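Local coordinates for protein beta-fructofuranosidase, insoluble isoenzyme CWINV1 (Arabidopsis thaliana, PDB 2OXB) that hydrolyses sucrose and 1-kestose, and less readily neokestose and levan, as a secreted cell-wall invertase of glycoside hydrolase family 32, at residues Y439-C444 with A463-N468. The protein carries 1 engineered substitution. Numbering follows the deposited sequence.
Sequences YVVLMC and AFVDIN
The ring of F464 is flanked by two aliphatic side chains of the neighbouring strand, V440 and L442, each of which meets it obliquely along its CD2–CE2 side. CG1 of V440 lies 3.8 Å from CD2 of F464, while CD1 of L442 comes equally near to CE2 of F464 from the other side of the ring plane. Near the ring plane, at its edge, is the carbonyl oxygen of V441. P391 of helix 391-397 touches the ring from outside the pair. The backbones run antiparallel. M443 and A463 form a hydrogen-bonded pair, with M443 N giving a nearly straight bond to A463 O (165° at the hydrogen) and A463 N returning a clearly bent one to M443 O at 2.9 Å. L442 and F464 form the adjacent non-hydrogen-bonded pair, and V441 O accepts from V465 N at 2.8 Å. This is the edge of one sheet in the C-terminal beta-sandwich of family 32 enzymes: 461-465 pairs with 439-446, which pairs in turn with strand 423-431. M443, A463 and V465 look inward, onto A493 and I495 of the opposing sheet. Here CB of M443 meets CG2 of V465 at 3.6 Å, before the thioether chain leads away. An inverse gamma turn from V465 to I467, centred on D466, then redirects the chain, and I467 reaches back across V441 at about a right angle. CG1 of I467 occupies the crowded position between backbone N and carbonyl carbon (chi1 48°), 3.6 Å from CG2 of V441. CD1 of I467 extends to within 3.7 Å of CG1 of V441. An alanine in place of V441 would probably open a gap beneath I467 and set its ethyl end free to turn.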
loop_
_atom_site.group_PDB
_atom_site.type_symbol
_atom_site.label_atom_id
_atom_site.label_comp_id
_atom_site.label_asym_id
_atom_site.label_seq_id
_atom_site.Cartn_x
_atom_site.Cartn_y
_atom_site.Cartn_z
ATOM N N TYR A 439 10.737 -20.031 -15.899
ATOM C CA TYR A 439 10.349 -18.834 -16.611
ATOM C C TYR A 439 10.212 -17.613 -15.704
ATOM O O TYR A 439 10.094 -17.731 -14.482
ATOM C CB TYR A 439 9.028 -19.118 -17.331
ATOM C CG TYR A 439 9.113 -20.254 -18.336
ATOM C CD1 TYR A 439 9.116 -19.992 -19.711
ATOM C CD2 TYR A 439 9.236 -21.582 -17.921
ATOM C CE1 TYR A 439 9.247 -21.020 -20.652
ATOM C CE2 TYR A 439 9.371 -22.624 -18.853
ATOM C CZ TYR A 439 9.376 -22.333 -20.214
ATOM O OH TYR A 439 9.523 -23.334 -21.146
ATOM N N VAL A 440 10.252 -16.432 -16.312
ATOM C CA VAL A 440 10.099 -15.190 -15.563
ATOM C C VAL A 440 8.868 -14.457 -16.093
ATOM O O VAL A 440 8.718 -14.226 -17.306
ATOM C CB VAL A 440 11.326 -14.245 -15.698
ATOM C CG1 VAL A 440 11.144 -13.037 -14.792
ATOM C CG2 VAL A 440 12.603 -14.975 -15.354
ATOM N N VAL A 441 7.984 -14.104 -15.172
ATOM C CA VAL A 441 6.775 -13.396 -15.537
ATOM C C VAL A 441 6.892 -11.923 -15.211
ATOM O O VAL A 441 6.986 -11.529 -14.051
ATOM C CB VAL A 441 5.569 -13.941 -14.804
ATOM C CG1 VAL A 441 4.310 -13.270 -15.339
ATOM C CG2 VAL A 441 5.511 -15.436 -14.967
ATOM N N LEU A 442 6.875 -11.121 -16.260
ATOM C CA LEU A 442 6.982 -9.691 -16.139
ATOM C C LEU A 442 5.631 -8.980 -16.134
ATOM O O LEU A 442 4.843 -9.118 -17.072
ATOM C CB LEU A 442 7.807 -9.139 -17.295
ATOM C CG LEU A 442 7.920 -7.617 -17.233
ATOM C CD1 LEU A 442 8.778 -7.248 -16.032
ATOM C CD2 LEU A 442 8.512 -7.071 -18.513
ATOM N N MET A 443 5.358 -8.215 -15.086
ATOM C CA MET A 443 4.117 -7.461 -15.047
ATOM C C MET A 443 4.525 -5.994 -15.230
ATOM O O MET A 443 5.315 -5.460 -14.437
ATOM C CB MET A 443 3.372 -7.661 -13.709
ATOM C CG MET A 443 1.838 -7.530 -13.820
ATOM S SD MET A 443 0.903 -7.490 -12.232
ATOM C CE MET A 443 0.324 -5.713 -12.183
ATOM N N CYS A 444 4.023 -5.367 -16.294
ATOM C CA CYS A 444 4.309 -3.957 -16.580
ATOM C C CYS A 444 3.038 -3.129 -16.516
ATOM O O CYS A 444 1.955 -3.611 -16.838
ATOM C CB CYS A 444 4.886 -3.771 -17.980
ATOM S SG CYS A 444 6.540 -4.463 -18.298
ATOM N N ALA A 463 7.333 -4.882 -12.475
ATOM C CA ALA A 463 7.369 -5.956 -11.463
ATOM C C ALA A 463 7.420 -7.394 -12.032
ATOM O O ALA A 463 7.068 -7.653 -13.183
ATOM C CB ALA A 463 6.187 -5.821 -10.515
ATOM N N PHE A 464 7.913 -8.312 -11.208
ATOM C CA PHE A 464 8.026 -9.727 -11.552
ATOM C C PHE A 464 6.926 -10.465 -10.785
ATOM O O PHE A 464 6.554 -10.056 -9.682
ATOM C CB PHE A 464 9.407 -10.265 -11.140
ATOM C CG PHE A 464 10.547 -9.719 -11.952
ATOM C CD1 PHE A 464 11.747 -9.345 -11.334
ATOM C CD2 PHE A 464 10.426 -9.573 -13.337
ATOM C CE1 PHE A 464 12.813 -8.824 -12.089
ATOM C CE2 PHE A 464 11.482 -9.054 -14.105
ATOM C CZ PHE A 464 12.682 -8.677 -13.479
ATOM N N VAL A 465 6.408 -11.545 -11.358
ATOM C CA VAL A 465 5.349 -12.296 -10.696
ATOM C C VAL A 465 5.748 -13.768 -10.525
ATOM O O VAL A 465 5.971 -14.486 -11.509
ATOM C CB VAL A 465 4.034 -12.194 -11.502
ATOM C CG1 VAL A 465 2.856 -12.624 -10.659
ATOM C CG2 VAL A 465 3.837 -10.762 -11.974
ATOM N N ASP A 466 5.833 -14.211 -9.273
ATOM C CA ASP A 466 6.203 -15.584 -8.981
ATOM C C ASP A 466 5.025 -16.520 -9.141
ATOM O O ASP A 466 4.433 -16.992 -8.168
ATOM C CB ASP A 466 6.774 -15.728 -7.573
ATOM C CG ASP A 466 7.485 -17.067 -7.375
ATOM O OD1 ASP A 466 8.464 -17.334 -8.116
ATOM O OD2 ASP A 466 7.074 -17.848 -6.486
ATOM N N ILE A 467 4.697 -16.780 -10.394
ATOM C CA ILE A 467 3.610 -17.675 -10.742
ATOM C C ILE A 467 4.208 -18.605 -11.748
ATOM O O ILE A 467 5.304 -18.357 -12.251
ATOM C CB ILE A 467 2.443 -16.924 -11.405
ATOM C CG1 ILE A 467 2.999 -16.007 -12.504
ATOM C CG2 ILE A 467 1.659 -16.150 -10.351
ATOM C CD1 ILE A 467 1.966 -15.110 -13.153
ATOM N N ASN A 468 3.501 -19.684 -12.031
ATOM C CA ASN A 468 3.996 -20.630 -13.010
ATOM C C ASN A 468 3.214 -20.432 -14.290
ATOM O O ASN A 468 2.041 -20.750 -14.355
ATOM C CB ASN A 468 3.827 -22.058 -12.516
ATOM C CG ASN A 468 4.921 -22.955 -13.010
ATOM O OD1 ASN A 468 5.990 -23.036 -12.400
ATOM N ND2 ASN A 468 4.690 -23.607 -14.148
#